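PDB 3I3V: probable secreted solute-binding lipoprotein from Streptomyces coelicolor, which probably binds a solute outside the cell and delivers it to a membrane transporter, as other extracellular solute-binding lipoproteins do. Local coordinates for residues A78-V82 / G83-D87; G198-V202 / R203-L207; L228-D231 / S232-T235; M310-P313 / D314-A317. All blocks are in the same frame, centred on the assembly; numbering follows the deposited sequence.

Contact 1 (A78-V82 / G83-D87)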
loop_
_atom_site.group_PDB
_atom_site.type_symbol
_atom_site.label_atom_id
_atom_site.label_comp_id
_atom_site.label_asym_id
_atom_site.label_seq_id
_atom_site.Cartn_x
_atom_site.Cartn_y
_atom_site.Cartn_z
ATOM N N ALA C 78 13.931 -51.907 25.287
ATOM C CA ALA C 78 13.045 -52.820 24.569
ATOM C C ALA C 78 11.624 -52.301 24.378
ATOM O O ALA C 78 10.824 -52.950 23.713
ATOM C CB ALA C 78 12.987 -54.165 25.298
ATOM N N TRP C 79 11.308 -51.147 24.950
ATOM C CA TRP C 79 9.959 -50.592 24.844
ATOM C C TRP C 79 9.528 -50.151 23.456
ATOM O O TRP C 79 8.388 -50.368 23.067
ATOM C CB TRP C 79 9.793 -49.399 25.795
ATOM C CG TRP C 79 9.674 -49.773 27.242
ATOM C CD1 TRP C 79 9.604 -51.039 27.764
ATOM C CD2 TRP C 79 9.529 -48.875 28.350
ATOM N NE1 TRP C 79 9.417 -50.979 29.122
ATOM C CE2 TRP C 79 9.368 -49.665 29.509
ATOM C CE3 TRP C 79 9.520 -47.479 28.475
ATOM C CZ2 TRP C 79 9.199 -49.104 30.782
ATOM C CZ3 TRP C 79 9.351 -46.923 29.742
ATOM C CH2 TRP C 79 9.194 -47.735 30.875
ATOM N N THR C 80 10.433 -49.521 22.721
ATOM C CA THR C 80 10.103 -49.005 21.403
ATOM C C THR C 80 9.736 -50.074 20.383
ATOM O O THR C 80 8.710 -49.970 19.721
ATOM C CB THR C 80 11.256 -48.150 20.829
ATOM O OG1 THR C 80 11.615 -47.139 21.777
ATOM C CG2 THR C 80 10.825 -47.465 19.544
ATOM N N ASP C 81 10.552 -51.112 20.261
ATOM C CA ASP C 81 10.257 -52.141 19.281
ATOM C C ASP C 81 8.959 -52.903 19.545
ATOM O O ASP C 81 8.224 -53.192 18.604
ATOM C CB ASP C 81 11.420 -53.119 19.161
ATOM C CG ASP C 81 11.342 -53.946 17.897
ATOM O OD1 ASP C 81 11.341 -53.340 16.804
ATOM O OD2 ASP C 81 11.283 -55.192 17.994
ATOM N N VAL C 82 8.665 -53.225 20.805
ATOM C CA VAL C 82 7.427 -53.946 21.101
ATOM C C VAL C 82 6.209 -53.030 21.190
ATOM O O VAL C 82 5.082 -53.503 21.272
ATOM C CB VAL C 82 7.517 -54.755 22.418
ATOM C CG1 VAL C 82 8.621 -55.785 22.313
ATOM C CG2 VAL C 82 7.747 -53.824 23.595
ATOM N N GLY C 83 6.433 -51.719 21.184
ATOM C CA GLY C 83 5.312 -50.800 21.254
ATOM C C GLY C 83 4.762 -50.489 22.635
ATOM O O GLY C 83 3.617 -50.041 22.754
ATOM N N ALA C 84 5.536 -50.723 23.693
ATOM C CA ALA C 84 5.041 -50.386 25.032
ATOM C C ALA C 84 5.080 -48.853 25.105
ATOM O O ALA C 84 4.397 -48.216 25.917
ATOM C CB ALA C 84 5.938 -50.995 26.104
ATOM N N THR C 85 5.866 -48.282 24.199
ATOM C CA THR C 85 6.059 -46.844 24.092
ATOM C C THR C 85 6.112 -46.469 22.598
ATOM O O THR C 85 6.754 -47.160 21.817
ATOM C CB THR C 85 7.360 -46.482 24.839
ATOM O OG1 THR C 85 7.022 -45.801 26.052
ATOM C CG2 THR C 85 8.273 -45.657 23.990
ATOM N N VAL C 86 5.445 -45.386 22.198
ATOM C CA VAL C 86 5.417 -45.009 20.782
ATOM C C VAL C 86 6.603 -44.186 20.260
ATOM O O VAL C 86 7.313 -43.527 21.030
ATOM C CB VAL C 86 4.100 -44.250 20.418
ATOM C CG1 VAL C 86 2.886 -45.113 20.758
ATOM C CG2 VAL C 86 4.032 -42.913 21.147
ATOM N N ASP C 87 6.806 -44.242 18.942
ATOM C CA ASP C 87 7.879 -43.505 18.278
ATOM C C ASP C 87 7.588 -42.034 18.511
ATOM O O ASP C 87 6.491 -41.555 18.231
ATOM C CB ASP C 87 7.897 -43.783 16.771
ATOM C CG ASP C 87 9.047 -43.069 16.056
ATOM O OD1 ASP C 87 9.738 -42.245 16.696
ATOM O OD2 ASP C 87 9.262 -43.331 14.851
#

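Contact 2 (G198-V202 / R203-L207)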
loop_
_atom_site.group_PDB
_atom_site.type_symbol
_atom_site.label_atom_id
_atom_site.label_comp_id
_atom_site.label_asym_id
_atom_site.label_seq_id
_atom_site.Cartn_x
_atom_site.Cartn_y
_atom_site.Cartn_z
ATOM N N GLY C 198 32.454 -57.166 24.087
ATOM C CA GLY C 198 33.499 -57.579 25.006
ATOM C C GLY C 198 34.756 -57.975 24.252
ATOM O O GLY C 198 35.490 -58.863 24.678
ATOM N N ASP C 199 35.000 -57.306 23.128
ATOM C CA ASP C 199 36.162 -57.584 22.292
ATOM C C ASP C 199 37.264 -56.552 22.525
ATOM O O ASP C 199 37.359 -55.540 21.823
ATOM C CB ASP C 199 35.736 -57.592 20.822
ATOM C CG ASP C 199 36.887 -57.865 19.876
ATOM O OD1 ASP C 199 37.790 -58.655 20.233
ATOM O OD2 ASP C 199 36.873 -57.299 18.763
ATOM N N PHE C 200 38.106 -56.824 23.515
ATOM C CA PHE C 200 39.195 -55.924 23.869
ATOM C C PHE C 200 40.473 -56.215 23.082
ATOM O O PHE C 200 41.561 -55.772 23.455
ATOM C CB PHE C 200 39.445 -56.012 25.377
ATOM C CG PHE C 200 38.319 -55.455 26.197
ATOM C CD1 PHE C 200 38.284 -54.101 26.532
ATOM C CD2 PHE C 200 37.250 -56.264 26.568
ATOM C CE1 PHE C 200 37.202 -53.564 27.216
ATOM C CE2 PHE C 200 36.166 -55.739 27.250
ATOM C CZ PHE C 200 36.140 -54.382 27.575
ATOM N N GLY C 201 40.326 -56.944 21.981
ATOM C CA GLY C 201 41.469 -57.284 21.157
ATOM C C GLY C 201 41.709 -56.293 20.034
ATOM O O GLY C 201 42.814 -56.238 19.497
ATOM N N VAL C 202 40.685 -55.526 19.662
ATOM C CA VAL C 202 40.829 -54.531 18.606
ATOM C C VAL C 202 41.986 -53.623 19.001
ATOM O O VAL C 202 42.118 -53.249 20.165
ATOM C CB VAL C 202 39.536 -53.705 18.427
ATOM C CG1 VAL C 202 38.411 -54.618 17.959
ATOM C CG2 VAL C 202 39.150 -53.035 19.733
ATOM N N ARG C 203 42.823 -53.281 18.026
ATOM C CA ARG C 203 44.004 -52.458 18.260
ATOM C C ARG C 203 43.809 -51.258 19.181
ATOM O O ARG C 203 44.687 -50.944 19.978
ATOM C CB ARG C 203 44.597 -52.010 16.918
ATOM C CG ARG C 203 45.338 -53.125 16.156
ATOM C CD ARG C 203 44.476 -54.389 15.975
ATOM N NE ARG C 203 43.162 -54.076 15.415
ATOM C CZ ARG C 203 42.181 -54.958 15.235
ATOM N NH1 ARG C 203 42.352 -56.233 15.571
ATOM N NH2 ARG C 203 41.023 -54.558 14.723
ATOM N N GLY C 204 42.662 -50.599 19.074
ATOM C CA GLY C 204 42.388 -49.442 19.910
ATOM C C GLY C 204 42.309 -49.782 21.388
ATOM O O GLY C 204 42.858 -49.061 22.224
ATOM N N ALA C 205 41.620 -50.870 21.718
ATOM C CA ALA C 205 41.492 -51.298 23.108
ATOM C C ALA C 205 42.827 -51.811 23.638
ATOM O O ALA C 205 43.131 -51.678 24.819
ATOM C CB ALA C 205 40.439 -52.391 23.224
ATOM N N ARG C 206 43.617 -52.406 22.751
ATOM C CA ARG C 206 44.918 -52.950 23.122
ATOM C C ARG C 206 45.833 -51.792 23.505
ATOM O O ARG C 206 46.499 -51.822 24.538
ATOM C CB ARG C 206 45.500 -53.743 21.945
ATOM C CG ARG C 206 46.638 -54.697 22.296
ATOM C CD ARG C 206 48.002 -54.126 21.923
ATOM N NE ARG C 206 48.897 -55.174 21.428
ATOM C CZ ARG C 206 50.130 -54.965 20.969
ATOM N NH1 ARG C 206 50.637 -53.737 20.937
ATOM N NH2 ARG C 206 50.855 -55.990 20.526
ATOM N N LEU C 207 45.840 -50.762 22.669
ATOM C CA LEU C 207 46.655 -49.582 22.918
ATOM C C LEU C 207 46.225 -48.907 24.223
ATOM O O LEU C 207 47.062 -48.604 25.082
ATOM C CB LEU C 207 46.532 -48.606 21.741
ATOM C CG LEU C 207 47.261 -49.070 20.471
ATOM C CD1 LEU C 207 46.965 -48.131 19.303
ATOM C CD2 LEU C 207 48.761 -49.123 20.748
#

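Contact 3 (L228-D231 / S232-T235)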
loop_
_atom_site.group_PDB
_atom_site.type_symbol
_atom_site.label_atom_id
_atom_site.label_comp_id
_atom_site.label_asym_id
_atom_site.label_seq_id
_atom_site.Cartn_x
_atom_site.Cartn_y
_atom_site.Cartn_z
ATOM N N LEU C 228 39.478 -49.402 46.633
ATOM C CA LEU C 228 38.735 -48.189 46.992
ATOM C C LEU C 228 37.326 -48.156 46.394
ATOM O O LEU C 228 37.006 -48.918 45.485
ATOM C CB LEU C 228 39.512 -46.941 46.550
ATOM C CG LEU C 228 40.946 -46.827 47.082
ATOM C CD1 LEU C 228 41.597 -45.546 46.563
ATOM C CD2 LEU C 228 40.925 -46.845 48.603
ATOM N N THR C 229 36.492 -47.261 46.917
ATOM C CA THR C 229 35.120 -47.104 46.453
ATOM C C THR C 229 34.808 -45.635 46.216
ATOM O O THR C 229 35.616 -44.755 46.527
ATOM C CB THR C 229 34.111 -47.611 47.493
ATOM O OG1 THR C 229 34.235 -46.829 48.689
ATOM C CG2 THR C 229 34.357 -49.073 47.812
ATOM N N SER C 230 33.626 -45.374 45.671
ATOM C CA SER C 230 33.196 -44.016 45.408
ATOM C C SER C 230 33.284 -43.189 46.703
ATOM O O SER C 230 33.556 -41.989 46.670
ATOM C CB SER C 230 31.761 -44.022 44.877
ATOM O OG SER C 230 31.445 -42.780 44.271
ATOM N N ASP C 231 33.063 -43.835 47.843
ATOM C CA ASP C 231 33.133 -43.130 49.118
ATOM C C ASP C 231 34.568 -42.787 49.467
ATOM O O ASP C 231 34.844 -41.688 49.943
ATOM C CB ASP C 231 32.534 -43.970 50.247
ATOM C CG ASP C 231 31.049 -44.181 50.084
ATOM O OD1 ASP C 231 30.343 -43.204 49.748
ATOM O OD2 ASP C 231 30.590 -45.321 50.298
ATOM N N SER C 232 35.471 -43.737 49.243
ATOM C CA SER C 232 36.890 -43.538 49.517
ATOM C C SER C 232 37.371 -42.380 48.653
ATOM O O SER C 232 38.060 -41.476 49.120
ATOM C CB SER C 232 37.682 -44.792 49.150
ATOM O OG SER C 232 37.050 -45.965 49.627
HETATM N N MSE C 233 36.992 -42.432 47.382
HETATM C CA MSE C 233 37.344 -41.417 46.399
HETATM C C MSE C 233 36.843 -40.042 46.818
HETATM O O MSE C 233 37.611 -39.084 46.924
HETATM C CB MSE C 233 36.733 -41.799 45.055
HETATM C CG MSE C 233 36.995 -40.842 43.931
HETATM SE SE MSE C 233 36.120 -41.465 42.319
HETATM C CE MSE C 233 34.396 -40.538 42.540
ATOM N N THR C 234 35.538 -39.961 47.042
ATOM C CA THR C 234 34.882 -38.731 47.458
ATOM C C THR C 234 35.507 -38.153 48.730
ATOM O O THR C 234 35.662 -36.940 48.858
ATOM C CB THR C 234 33.385 -38.991 47.682
ATOM O OG1 THR C 234 32.726 -39.024 46.412
ATOM C CG2 THR C 234 32.764 -37.920 48.570
ATOM N N THR C 235 35.866 -39.019 49.669
ATOM C CA THR C 235 36.476 -38.562 50.906
ATOM C C THR C 235 37.887 -38.037 50.668
ATOM O O THR C 235 38.201 -36.915 51.045
ATOM C CB THR C 235 36.532 -39.696 51.968
ATOM O OG1 THR C 235 35.252 -39.828 52.595
ATOM C CG2 THR C 235 37.571 -39.391 53.031
#

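Contact 4 (M310-P313 / D314-A317)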
loop_
_atom_site.group_PDB
_atom_site.type_symbol
_atom_site.label_atom_id
_atom_site.label_comp_id
_atom_site.label_asym_id
_atom_site.label_seq_id
_atom_site.Cartn_x
_atom_site.Cartn_y
_atom_site.Cartn_z
HETATM N N MSE C 310 8.089 -28.159 29.514
HETATM C CA MSE C 310 9.367 -28.715 29.956
HETATM C C MSE C 310 10.537 -28.349 29.032
HETATM O O MSE C 310 11.668 -28.198 29.490
HETATM C CB MSE C 310 9.251 -30.237 30.069
HETATM C CG MSE C 310 8.295 -30.706 31.146
HETATM SE SE MSE C 310 8.917 -30.222 32.906
HETATM C CE MSE C 310 7.283 -30.491 33.836
ATOM N N TYR C 311 10.259 -28.217 27.734
ATOM C CA TYR C 311 11.274 -27.856 26.742
ATOM C C TYR C 311 11.460 -26.341 26.597
ATOM O O TYR C 311 12.323 -25.886 25.847
ATOM C CB TYR C 311 10.928 -28.445 25.367
ATOM C CG TYR C 311 11.617 -29.759 25.056
ATOM C CD1 TYR C 311 12.163 -29.999 23.798
ATOM C CD2 TYR C 311 11.739 -30.754 26.026
ATOM C CE1 TYR C 311 12.816 -31.186 23.513
ATOM C CE2 TYR C 311 12.391 -31.951 25.746
ATOM C CZ TYR C 311 12.928 -32.160 24.490
ATOM O OH TYR C 311 13.586 -33.339 24.206
ATOM N N ARG C 312 10.664 -25.555 27.313
ATOM C CA ARG C 312 10.788 -24.099 27.224
ATOM C C ARG C 312 12.093 -23.654 27.892
ATOM O O ARG C 312 12.419 -24.101 28.993
ATOM C CB ARG C 312 9.588 -23.419 27.901
ATOM C CG ARG C 312 9.173 -22.101 27.246
ATOM C CD ARG C 312 7.777 -21.692 27.694
ATOM N NE ARG C 312 7.770 -21.302 29.094
ATOM C CZ ARG C 312 6.712 -21.392 29.885
ATOM N NH1 ARG C 312 5.566 -21.872 29.403
ATOM N NH2 ARG C 312 6.797 -20.993 31.152
ATOM N N PRO C 313 12.846 -22.756 27.240
ATOM C CA PRO C 313 14.113 -22.266 27.781
ATOM C C PRO C 313 14.150 -21.868 29.253
ATOM O O PRO C 313 15.100 -22.209 29.956
ATOM C CB PRO C 313 14.447 -21.110 26.853
ATOM C CG PRO C 313 13.945 -21.620 25.537
ATOM C CD PRO C 313 12.578 -22.143 25.928
ATOM N N ASP C 314 13.137 -21.157 29.734
ATOM C CA ASP C 314 13.130 -20.737 31.138
ATOM C C ASP C 314 13.019 -21.916 32.099
ATOM O O ASP C 314 13.555 -21.875 33.212
ATOM C CB ASP C 314 11.982 -19.763 31.415
ATOM C CG ASP C 314 10.627 -20.360 31.126
ATOM O OD1 ASP C 314 9.683 -20.103 31.909
ATOM O OD2 ASP C 314 10.506 -21.073 30.109
ATOM N N VAL C 315 12.310 -22.960 31.669
ATOM C CA VAL C 315 12.128 -24.143 32.500
ATOM C C VAL C 315 13.426 -24.941 32.508
ATOM O O VAL C 315 13.841 -25.468 33.534
ATOM C CB VAL C 315 10.987 -25.030 31.961
ATOM C CG1 VAL C 315 10.817 -26.236 32.850
ATOM C CG2 VAL C 315 9.689 -24.232 31.898
ATOM N N VAL C 316 14.058 -25.022 31.345
ATOM C CA VAL C 316 15.313 -25.733 31.208
ATOM C C VAL C 316 16.377 -25.075 32.087
ATOM O O VAL C 316 17.086 -25.755 32.825
ATOM C CB VAL C 316 15.773 -25.717 29.747
ATOM C CG1 VAL C 316 17.154 -26.303 29.631
ATOM C CG2 VAL C 316 14.776 -26.492 28.897
ATOM N N ALA C 317 16.463 -23.748 32.010
ATOM C CA ALA C 317 17.430 -22.970 32.783
ATOM C C ALA C 317 17.287 -23.164 34.296
ATOM O O ALA C 317 18.262 -23.062 35.028
ATOM C CB ALA C 317 17.303 -21.485 32.423
#

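Contact 1 (A78-V82 / G83-D87)
The indole of Trp-79 meets Ala-84 and Thr-85 obliquely. Ala-84 CB sits 4.0 Å from Trp-79 CD1, on the pyrrole half, while Thr-85 OG1 lies 3.9 Å from Trp-79 CE3 on the benzo half. Around the rest of the ring, Trp-291 of strand 289-292 packs edge-to-face, the ring of Tyr-55 meets it with planes about 45° apart, and Trp-79 NE1 is hydrogen-bonded to Glu-56. The indole leaves the helix with CG anti to the carbonyl carbon (chi1 -74°), which lays the ring alongside Ala-84 and Thr-85; the backbone turn itself sets Trp-79 CB 3.9 Å from Thr-85 CB. That backbone forms a Schellman motif that ends helix 79-82. Ala-84 N reaches back to Trp-79 O at 2.9 Å, in the carbonyl plane, and Gly-83 N bonds to Thr-80 O at 3.2 Å from well above that carbonyl's plane. Gly-83 is the C-prime residue: with phi at 84°, a beta carbon would collide with Val-82 O. A weak third bond, Thr-85 N to Trp-79 O at 3.5 Å, extends the turn. Thr-85 OG1 is buried here without a polar partner. Exposed Val-82 brings CG2 to 4.2 Å from Ala-84 CB.

Contact 2 (G198-V202 / R203-L207)
Arg-203 folds back over Val-202 at the start of helix 203-217, where Val-202 holds the N-cap position. Arg-203 CB lies 3.7 Å from Val-202 C, and the chain then bends twice, at chi2 (53°) and chi3 (51°), so that it doubles back toward the residue before it. Arg-203 CD and NE remain beside the Val-202 carbonyl carbon. Arg-203 CZ comes 3.7 Å from Val-202 CA, which lies over one face of the guanidinium, and Arg-203 NH1 is 3.8 Å from the same Val-202 CA. Arg-203 NH2 ends 4.1 Å from Val-202 CB, which is offset toward the rim of that face; the two side chains cross at about a right angle. These are van der Waals contacts: the guanidinium rests on the N-cap residue without a hydrogen bond to it. The first turn is closed by the backbone, Arg-206 N to Val-202 O at 3.1 Å, in the carbonyl plane with an N-H...O angle of 156°; Ala-205 N adds a weak bond to the same oxygen. Buried Phe-200, which packs against helices 188-197 and 383-392, brings CD1 to 4.3 Å from Ala-205 CB. That methyl also touches Val-202 CG2, 3.8 Å away.

Contact 3 (L228-D231 / S232-T235)
A capping box starts helix 230-238, with Thr-229 as N-cap and Ser-232 three residues on. Its clear side-chain bond runs from Thr-229 N to Ser-232 OG, 3.1 Å long with an N-H...O angle of 158°. Ser-232 OG stands anti to its own carbonyl carbon (chi1 -45°), the rotamer that turns it back to the N-cap amide. From the other residue, Thr-229 OG1 accepts a weak capping bond from Asp-231 N at 3.3 Å. Leu-228 covers the box from the side, its CB 3.8 Å from Ser-232 CB. With an alanine in place of Ser-232, the amide of Thr-229 would probably lose its side-chain acceptor, and the N-cap residue would be held less firmly. Past the cap, Met-233 N, in a selenomethionine, bonds to Thr-229 O at 2.8 Å, almost straight on (173°). Ser-230 O takes Thr-234 N at 2.9 Å and also a weak bond from Thr-234 OG1; Asp-231 O is likewise approached by Thr-235 N at 2.9 Å, with Thr-235 OG1 adding a weak bond. Outside the segments, Ser-230 N is hydrogen-bonded to Asp-171 OD2. Backbone and hydroxyl donors thus share carbonyls along the first turn, behind the side-chain-to-amide bond that defines a helix N-terminal capping box.

Contact 4 (M310-P313 / D314-A317)
Arg-312 grips Asp-314 side-on with two nitrogens, and this salt bridge is the closely fitted part of the contact. Arg-312 NE reaches Asp-314 OD2 at 2.9 Å, on the syn side though 20° out of the carboxylate plane, and Arg-312 NH2 meets the syn lone pair of Asp-314 OD1 at 3.1 Å, nearly straight. The guanidinium and carboxylate planes are 17° apart. Asp-314 CG lies between its backbone N and carbonyl carbon (chi1 60°), which swings the carboxylate back to the residue before the helix. Val-315 CG2 covers one guanidinium face and comes 4.1 Å from Arg-312 CB. As N-cap of helix 313-323, Arg-312 also offers its carbonyl: Val-316 N bonds to Arg-312 O at 3.0 Å, and Ala-317 N to Pro-313 O at 2.9 Å. The apolar side is looser, with the selenium of Met-310 4.4 Å from Val-315 CG1, while partly exposed Pro-313 and Asp-314 lie toward Glu-36 of the second subunit. A leucine in place of Arg-312 would probably deprive Asp-314 and Glu-36 of this countercharge at the subunit boundary. The arginine serves these two carboxylates of its own chain, NH2 bridging to Glu-36, with a long, weak ion pair to Glu-36 of the second subunit; together they probably offset the closeness of its NH1 to that of like-charged Arg-312 of the second subunit.

Along the chain the four contacts come in series, 78-87, 198-207, 228-235 and 310-317, and none touches another. Contacts 1 and 4 have centres about 27 Å apart and contacts 2 and 3 about 29 Å, whereas contacts 2 and 4 are about 41 Å apart, on opposite sides of the chain's centre. Contact 3 likewise lies across the centre from contacts 1 and 4, a spread consistent with the two-lobed fold of extracellular solute-binding proteins. Contact 1 ends helix 79-82 beside strands 67-70 and 289-292 of the four-stranded sheet; contacts 2, 3 and 4 begin helices 203-217, 230-238 and 313-323. All four thus mark helix ends, and contact 4 also reaches a second subunit.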